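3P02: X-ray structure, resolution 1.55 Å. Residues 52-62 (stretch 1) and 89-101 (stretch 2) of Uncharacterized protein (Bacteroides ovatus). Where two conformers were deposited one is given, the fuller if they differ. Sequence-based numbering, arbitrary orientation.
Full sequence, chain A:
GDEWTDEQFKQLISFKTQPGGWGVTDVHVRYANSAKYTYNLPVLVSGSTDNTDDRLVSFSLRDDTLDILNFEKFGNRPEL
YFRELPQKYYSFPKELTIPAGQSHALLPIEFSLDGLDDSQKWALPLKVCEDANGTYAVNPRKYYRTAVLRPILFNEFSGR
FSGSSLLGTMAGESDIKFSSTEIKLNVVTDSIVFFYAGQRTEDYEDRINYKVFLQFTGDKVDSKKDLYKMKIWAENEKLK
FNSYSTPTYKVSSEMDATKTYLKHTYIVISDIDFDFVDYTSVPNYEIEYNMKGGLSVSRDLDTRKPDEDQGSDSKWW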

ATOM      1  N   THR A  52      26.138  27.335  15.183  1.00 50.64           N
ATOM      2  CA  THR A  52      27.507  27.856  15.104  1.00 50.44           C
ATOM      3  C   THR A  52      28.479  26.836  14.451  1.00 50.22           C
ATOM      4  O   THR A  52      29.439  27.249  13.788  1.00 50.36           O
ATOM      5  CB  THR A  52      28.017  28.318  16.494  1.00 65.28           C
ATOM      6  OG1 THR A  52      29.398  28.695  16.399  1.00 68.99           O
ATOM      7  CG2 THR A  52      27.832  27.262  17.596  1.00 64.93           C
ATOM      8  N   ASP A  53      28.227  25.523  14.636  1.00 42.18           N
ATOM      9  CA  ASP A  53      29.086  24.459  14.107  1.00 39.73           C
ATOM     10  C   ASP A  53      28.357  23.545  13.138  1.00 35.75           C
ATOM     11  O   ASP A  53      27.141  23.362  13.277  1.00 34.77           O
ATOM     12  CB  ASP A  53      29.634  23.607  15.259  1.00 42.18           C
ATOM     13  CG  ASP A  53      30.218  24.419  16.399  1.00 57.03           C
ATOM     14  OD1 ASP A  53      31.200  25.156  16.161  1.00 58.22           O
ATOM     15  OD2 ASP A  53      29.668  24.343  17.523  1.00 64.35           O
ATOM     16  N   ASP A  54      29.113  22.920  12.191  1.00 26.79           N
ATOM     17  CA  ASP A  54      28.541  21.929  11.262  1.00 24.80           C
ATOM     18  C   ASP A  54      28.140  20.686  12.038  1.00 27.36           C
ATOM     19  O   ASP A  54      28.823  20.304  12.997  1.00 27.93           O
ATOM     20  CB  ASP A  54      29.525  21.561  10.146  1.00 25.81           C
ATOM     21  CG  ASP A  54      29.728  22.597   9.056  1.00 26.73           C
ATOM     22  OD1 ASP A  54      29.196  23.735   9.193  1.00 24.69           O
ATOM     23  OD2 ASP A  54      30.436  22.293   8.090  1.00 31.07           O
ATOM     24  N   ARG A  55      27.001  20.093  11.673  1.00 20.71           N
ATOM     25  CA  ARG A  55      26.487  18.909  12.370  1.00 19.85           C
ATOM     26  C   ARG A  55      26.731  17.678  11.543  1.00 23.86           C
ATOM     27  O   ARG A  55      26.331  17.664  10.384  1.00 23.08           O
ATOM     28  CB  ARG A  55      24.960  19.038  12.644  1.00 18.50           C
ATOM     29  CG  ARG A  55      24.488  20.369  13.270  1.00 25.70           C
ATOM     30  CD  ARG A  55      24.922  20.573  14.715  1.00 28.40           C
ATOM     31  NE  ARG A  55      24.030  19.853  15.632  1.00 32.05           N
ATOM     32  CZ  ARG A  55      22.953  20.379  16.211  1.00 39.98           C
ATOM     33  NH1 ARG A  55      22.629  21.647  15.999  1.00 31.87           N
ATOM     34  NH2 ARG A  55      22.203  19.645  17.021  1.00 26.24           N
ATOM     35  N   LEU A  56      27.364  16.638  12.115  1.00 22.48           N
ATOM     36  CA  LEU A  56      27.497  15.372  11.400  1.00 23.61           C
ATOM     37  C   LEU A  56      26.408  14.439  11.952  1.00 24.72           C
ATOM     38  O   LEU A  56      26.423  14.009  13.108  1.00 23.98           O
ATOM     39  CB  LEU A  56      28.908  14.773  11.461  1.00 25.35           C
ATOM     40  CG  LEU A  56      29.163  13.518  10.586  1.00 31.52           C
ATOM     41  CD1 LEU A  56      28.949  13.799   9.087  1.00 32.00           C
ATOM     42  CD2 LEU A  56      30.577  12.988  10.800  1.00 37.64           C
ATOM     43  N   VAL A  57      25.409  14.199  11.112  1.00 20.43           N
ATOM     44  CA  VAL A  57      24.219  13.456  11.482  1.00 20.20           C
ATOM     45  C   VAL A  57      24.295  12.031  10.978  1.00 20.66           C
ATOM     46  O   VAL A  57      24.779  11.816   9.865  1.00 19.66           O
ATOM     47  CB  VAL A  57      23.003  14.206  10.867  1.00 25.77           C
ATOM     48  CG1 VAL A  57      21.712  13.657  11.406  1.00 26.32           C
ATOM     49  CG2 VAL A  57      23.089  15.706  11.166  1.00 25.97           C
ATOM     50  N   SER A  58      23.851  11.070  11.814  1.00 14.89           N
ATOM     51  CA  SER A  58      23.821   9.664  11.418  0.50 13.99           C
ATOM     52  C   SER A  58      22.387   9.171  11.349  1.00 17.05           C
ATOM     53  O   SER A  58      21.531   9.620  12.122  1.00 17.49           O
ATOM     54  CB  SER A  58      24.646   8.788  12.357  0.50 18.12           C
ATOM     55  OG  SER A  58      23.964   8.440  13.546  0.50 27.68           O
ATOM     56  N   PHE A  59      22.134   8.271  10.406  1.00 12.64           N
ATOM     57  CA  PHE A  59      20.814   7.672  10.192  1.00 13.36           C
ATOM     58  C   PHE A  59      20.975   6.189  10.231  1.00 20.99           C
ATOM     59  O   PHE A  59      21.889   5.646   9.600  1.00 21.69           O
ATOM     60  CB  PHE A  59      20.236   8.101   8.841  1.00 14.40           C
ATOM     61  CG  PHE A  59      20.179   9.593   8.663  1.00 16.24           C
ATOM     62  CD1 PHE A  59      19.139  10.333   9.210  1.00 19.20           C
ATOM     63  CD2 PHE A  59      21.141  10.255   7.915  1.00 17.83           C
ATOM     64  CE1 PHE A  59      19.065  11.713   9.009  1.00 20.10           C
ATOM     65  CE2 PHE A  59      21.088  11.640   7.750  1.00 21.98           C
ATOM     66  CZ  PHE A  59      20.052  12.361   8.301  1.00 20.36           C
ATOM     67  N   SER A  60      20.094   5.517  10.941  1.00 17.25           N
ATOM     68  CA  SER A  60      20.219   4.082  11.008  1.00 18.08           C
ATOM     69  C   SER A  60      18.885   3.434  11.084  1.00 20.86           C
ATOM     70  O   SER A  60      17.912   4.024  11.567  1.00 16.62           O
ATOM     71  CB  SER A  60      21.042   3.681  12.231  1.00 23.18           C
ATOM     72  OG  SER A  60      20.335   3.952  13.430  1.00 31.92           O
ATOM     73  N   LEU A  61      18.860   2.174  10.655  1.00 18.53           N
ATOM     74  CA  LEU A  61      17.711   1.321  10.826  1.00 18.12           C
ATOM     75  C   LEU A  61      17.556   1.125  12.333  1.00 21.32           C
ATOM     76  O   LEU A  61      18.544   0.794  13.010  1.00 22.36           O
ATOM     77  CB  LEU A  61      17.994   0.005  10.098  1.00 18.42           C
ATOM     78  CG  LEU A  61      16.995  -1.111  10.328  1.00 23.31           C
ATOM     79  CD1 LEU A  61      15.748  -0.871   9.510  1.00 21.61           C
ATOM     80  CD2 LEU A  61      17.620  -2.446   9.968  1.00 28.62           C
ATOM     81  N   ARG A  62      16.367   1.407  12.880  1.00 16.91           N
ATOM     82  CA  ARG A  62      16.144   1.309  14.325  1.00 17.70           C
ATOM     83  C   ARG A  62      15.522  -0.067  14.629  1.00 20.88           C
ATOM     84  O   ARG A  62      14.354  -0.326  14.339  1.00 19.99           O
ATOM     85  CB  ARG A  62      15.301   2.509  14.770  1.00 19.76           C
ATOM     86  CG  ARG A  62      15.226   2.696  16.259  1.00 18.11           C
ATOM     87  CD  ARG A  62      16.565   2.826  16.971  1.00 11.57           C
ATOM     88  NE  ARG A  62      16.297   2.462  18.365  1.00 14.95           N
ATOM     89  CZ  ARG A  62      17.092   2.714  19.398  1.00 16.90           C
ATOM     90  NH1 ARG A  62      18.225   3.406  19.229  1.00 14.50           N
ATOM     91  NH2 ARG A  62      16.752   2.303  20.618  1.00 16.44           N
ATOM     92  N   TYR A  89      15.465  -3.818  -0.706  1.00 12.09           N
ATOM     93  CA  TYR A  89      14.463  -2.914  -1.260  1.00 11.11           C
ATOM     94  C   TYR A  89      14.745  -1.432  -1.062  1.00 12.68           C
ATOM     95  O   TYR A  89      13.977  -0.607  -1.593  1.00 12.13           O
ATOM     96  CB  TYR A  89      13.103  -3.222  -0.659  1.00 10.34           C
ATOM     97  CG  TYR A  89      12.617  -4.600  -1.028  1.00  9.91           C
ATOM     98  CD1 TYR A  89      12.242  -4.899  -2.332  1.00 10.93           C
ATOM     99  CD2 TYR A  89      12.530  -5.608  -0.072  1.00 11.83           C
ATOM    100  CE1 TYR A  89      11.794  -6.172  -2.680  1.00 13.46           C
ATOM    101  CE2 TYR A  89      12.070  -6.878  -0.404  1.00 12.66           C
ATOM    102  CZ  TYR A  89      11.709  -7.156  -1.714  1.00 17.27           C
ATOM    103  OH  TYR A  89      11.243  -8.397  -2.083  1.00 18.30           O
ATOM    104  N   TYR A  90      15.831  -1.063  -0.354  1.00 10.20           N
ATOM    105  CA  TYR A  90      16.056   0.362  -0.185  1.00 10.24           C
ATOM    106  C   TYR A  90      17.523   0.679  -0.026  1.00 11.61           C
ATOM    107  O   TYR A  90      18.348  -0.204   0.251  1.00 12.17           O
ATOM    108  CB  TYR A  90      15.272   0.902   1.068  1.00 10.51           C
ATOM    109  CG  TYR A  90      15.751   0.306   2.378  1.00 10.66           C
ATOM    110  CD1 TYR A  90      16.880   0.814   3.033  1.00 12.86           C
ATOM    111  CD2 TYR A  90      15.149  -0.832   2.906  1.00 11.37           C
ATOM    112  CE1 TYR A  90      17.372   0.214   4.197  1.00 12.40           C
ATOM    113  CE2 TYR A  90      15.626  -1.430   4.074  1.00 11.35           C
ATOM    114  CZ  TYR A  90      16.744  -0.908   4.711  1.00 11.56           C
ATOM    115  OH  TYR A  90      17.226  -1.524   5.835  1.00 13.53           O
ATOM    116  N   SER A  91      17.832   1.977  -0.141  1.00  9.89           N
ATOM    117  CA  SER A  91      19.160   2.493   0.171  0.50 11.16           C
ATOM    118  C   SER A  91      19.056   3.928   0.645  1.00 15.17           C
ATOM    119  O   SER A  91      18.235   4.707   0.161  1.00 13.79           O
ATOM    120  CB  SER A  91      20.131   2.364  -0.997  0.50 14.05           C
ATOM    121  OG  SER A  91      19.881   3.315  -2.014  0.50 17.71           O
ATOM    122  N   PHE A  92      19.882   4.268   1.622  1.00 13.83           N
ATOM    123  CA  PHE A  92      19.911   5.637   2.125  1.00 12.39           C
ATOM    124  C   PHE A  92      21.299   5.919   2.685  1.00 17.63           C
ATOM    125  O   PHE A  92      21.934   5.002   3.206  1.00 17.06           O
ATOM    126  CB  PHE A  92      18.795   5.928   3.150  1.00 13.42           C
ATOM    127  CG  PHE A  92      18.873   5.159   4.443  1.00 13.32           C
ATOM    128  CD1 PHE A  92      19.694   5.593   5.482  1.00 15.79           C
ATOM    129  CD2 PHE A  92      18.101   4.026   4.645  1.00 14.89           C
ATOM    130  CE1 PHE A  92      19.745   4.896   6.692  1.00 17.46           C
ATOM    131  CE2 PHE A  92      18.170   3.320   5.851  1.00 17.84           C
ATOM    132  CZ  PHE A  92      18.989   3.755   6.867  1.00 17.86           C
ATOM    133  N   PRO A  93      21.800   7.158   2.601  1.00 15.57           N
ATOM    134  CA  PRO A  93      23.138   7.426   3.161  1.00 15.70           C
ATOM    135  C   PRO A  93      23.105   7.339   4.692  1.00 19.37           C
ATOM    136  O   PRO A  93      22.134   7.786   5.327  1.00 17.99           O
ATOM    137  CB  PRO A  93      23.463   8.835   2.665  1.00 17.74           C
ATOM    138  CG  PRO A  93      22.134   9.466   2.433  1.00 21.96           C
ATOM    139  CD  PRO A  93      21.219   8.362   1.965  1.00 17.01           C
ATOM    140  N   LYS A  94      24.152   6.758   5.291  1.00 17.80           N
ATOM    141  CA  LYS A  94      24.215   6.580   6.744  1.00 17.32           C
ATOM    142  C   LYS A  94      24.609   7.867   7.453  1.00 19.34           C
ATOM    143  O   LYS A  94      24.408   7.981   8.654  1.00 19.33           O
ATOM    144  CB  LYS A  94      25.175   5.447   7.141  1.00 20.51           C
ATOM    145  CG  LYS A  94      24.811   4.089   6.530  1.00 29.98           C
ATOM    146  CD  LYS A  94      23.347   3.612   6.777  1.00 38.45           C
ATOM    147  CE  LYS A  94      22.746   3.127   5.474  1.00 38.54           C
ATOM    148  NZ  LYS A  94      21.592   2.210   5.653  1.00 50.36           N
ATOM    149  N   GLU A  95      25.163   8.829   6.715  1.00 18.59           N
ATOM    150  CA  GLU A  95      25.603  10.104   7.268  1.00 18.43           C
ATOM    151  C   GLU A  95      25.358  11.253   6.335  1.00 21.21           C
ATOM    152  O   GLU A  95      25.357  11.095   5.116  1.00 20.89           O
ATOM    153  CB  GLU A  95      27.105  10.079   7.604  1.00 20.67           C
ATOM    154  CG  GLU A  95      27.443   9.252   8.829  1.00 30.65           C
ATOM    155  CD  GLU A  95      28.926   9.167   9.125  1.00 51.13           C
ATOM    156  OE1 GLU A  95      29.729   9.680   8.312  1.00 42.76           O
ATOM    157  OE2 GLU A  95      29.286   8.595  10.178  1.00 47.97           O
ATOM    158  N   LEU A  96      25.211  12.438   6.949  1.00 19.54           N
ATOM    159  CA  LEU A  96      24.977  13.720   6.288  0.50 19.69           C
ATOM    160  C   LEU A  96      25.561  14.835   7.123  1.00 21.69           C
ATOM    161  O   LEU A  96      25.464  14.787   8.356  1.00 20.06           O
ATOM    162  CB  LEU A  96      23.458  13.963   6.136  0.50 19.97           C
ATOM    163  CG  LEU A  96      22.770  13.678   4.794  0.50 25.69           C
ATOM    164  CD1 LEU A  96      22.453  12.226   4.628  0.50 25.86           C
ATOM    165  CD2 LEU A  96      21.430  14.370   4.745  0.50 27.62           C
ATOM    166  N   THR A  97      26.120  15.850   6.466  1.00 18.03           N
ATOM    167  CA  THR A  97      26.602  17.035   7.148  1.00 16.75           C
ATOM    168  C   THR A  97      25.552  18.121   6.954  1.00 21.81           C
ATOM    169  O   THR A  97      25.096  18.351   5.819  1.00 22.47           O
ATOM    170  CB  THR A  97      27.981  17.465   6.634  1.00 20.86           C
ATOM    171  OG1 THR A  97      28.926  16.487   7.063  1.00 20.67           O
ATOM    172  CG2 THR A  97      28.385  18.843   7.180  1.00 21.68           C
ATOM    173  N   ILE A  98      25.099  18.726   8.065  1.00 16.94           N
ATOM    174  CA  ILE A  98      24.193  19.863   8.006  1.00 16.10           C
ATOM    175  C   ILE A  98      25.053  21.087   8.328  1.00 21.07           C
ATOM    176  O   ILE A  98      25.522  21.214   9.461  1.00 20.13           O
ATOM    177  CB  ILE A  98      22.947  19.759   8.923  1.00 18.18           C
ATOM    178  CG1 ILE A  98      22.167  18.446   8.702  1.00 18.47           C
ATOM    179  CG2 ILE A  98      22.050  20.998   8.730  1.00 19.57           C
ATOM    180  CD1 ILE A  98      21.016  18.234   9.746  1.00 18.85           C
ATOM    181  N   PRO A  99      25.322  21.965   7.343  1.00 19.70           N
ATOM    182  CA  PRO A  99      26.175  23.140   7.618  1.00 19.38           C
ATOM    183  C   PRO A  99      25.616  24.071   8.690  1.00 23.77           C
ATOM    184  O   PRO A  99      24.400  24.189   8.844  1.00 22.98           O
ATOM    185  CB  PRO A  99      26.217  23.869   6.268  1.00 21.32           C
ATOM    186  CG  PRO A  99      25.874  22.833   5.252  1.00 25.08           C
ATOM    187  CD  PRO A  99      24.868  21.945   5.936  1.00 20.04           C
ATOM    188  N   ALA A 100      26.522  24.783   9.406  1.00 22.10           N
ATOM    189  CA  ALA A 100      26.108  25.784  10.385  1.00 22.25           C
ATOM    190  C   ALA A 100      25.254  26.832   9.659  1.00 26.58           C
ATOM    191  O   ALA A 100      25.531  27.146   8.499  1.00 26.47           O
ATOM    192  CB  ALA A 100      27.347  26.440  10.994  1.00 23.49           C
ATOM    193  N   GLY A 101      24.204  27.319  10.303  1.00 26.24           N
ATOM    194  CA  GLY A 101      23.326  28.304   9.672  1.00 26.89           C
ATOM    195  C   GLY A 101      22.167  27.701   8.881  1.00 30.56           C
ATOM    196  O   GLY A 101      21.256  28.431   8.478  1.00 30.27           O
TER
HETATM  197  O   HOH W   1      24.836  22.917  11.700  1.00 48.32           O

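The most unusual feature lies at one end of the pairing, where a side chain takes over from the backbone. Asp54 turns its carboxylate back to the other stretch, and Ala100 N donates to Asp54 OD1 at 2.9 Å. Aspartate suits this place because its short side chain carries an acceptor to an amide just past the last strand pair. The CB of Ala100 points toward stretch 1 and lies 3.6 Å from Thr52 O. Its small methyl group fits closely against the backbone there.

Water 1 adds a link at the same end. Its O lies 2.8 Å from Asp53 O and 2.9 Å from Ile98 O, in place to hydrogen-bond to either.

Beyond this end the two stretches run antiparallel as neighbouring strands. Arg55 and Ile98 form a hydrogen-bonded pair: Arg55 N donates to Ile98 O at 2.9 Å, and Ile98 N to Arg55 O at 2.8 Å. Val57 and Leu96 repeat the pattern, with Val57 N to Leu96 O at 2.8 Å and Leu96 N to Val57 O at 3.0 Å. Phe59 N then donates to Lys94 O at 2.9 Å. The ladder thus reaches one residue past the strand that begins at Glu95. Between these bonds the chains come close enough for CA-H...O contacts. Glu95 CA is 3.2 Å from Val57 O, and Ser58 CA is 3.3 Å from Lys94 O.

Side chains alternate between the two faces of the sheet. Arg55, Val57, Leu96 and Ile98 share one face. Val57 CG2 packs on Ile98 CD1 at 3.6 Å; both residues are buried, and their branched apolar side chains pack side by side on this face of the sheet. Arg55 starts on this face, but its end leads away and its guanidinium is hydrogen-bonded elsewhere in the structure.

Phe59 has the largest area covered by the other stretch. Its CE2 lies 3.5 Å from Leu96 CD1, and its CB lies 3.9 Å from Phe92 CE1. Phe92 also points toward stretch 1 and meets Phe59 O with its ring edge, CE1 to O at 3.7 Å. The large apolar rings of Phe59 and Phe92 suit their buried places. Farther along, Leu61 CD1 reaches to 4.0 Å from Tyr90 OH.

The other face carries Leu56, Ser58, Glu95 and Thr97. It is more open and more polar. The end of the Leu56 side chain comes nearer stretch 2, and its CD1 sits 3.4 Å from Thr97 OG1. The contact buries 826 Å² in all, counting both sides.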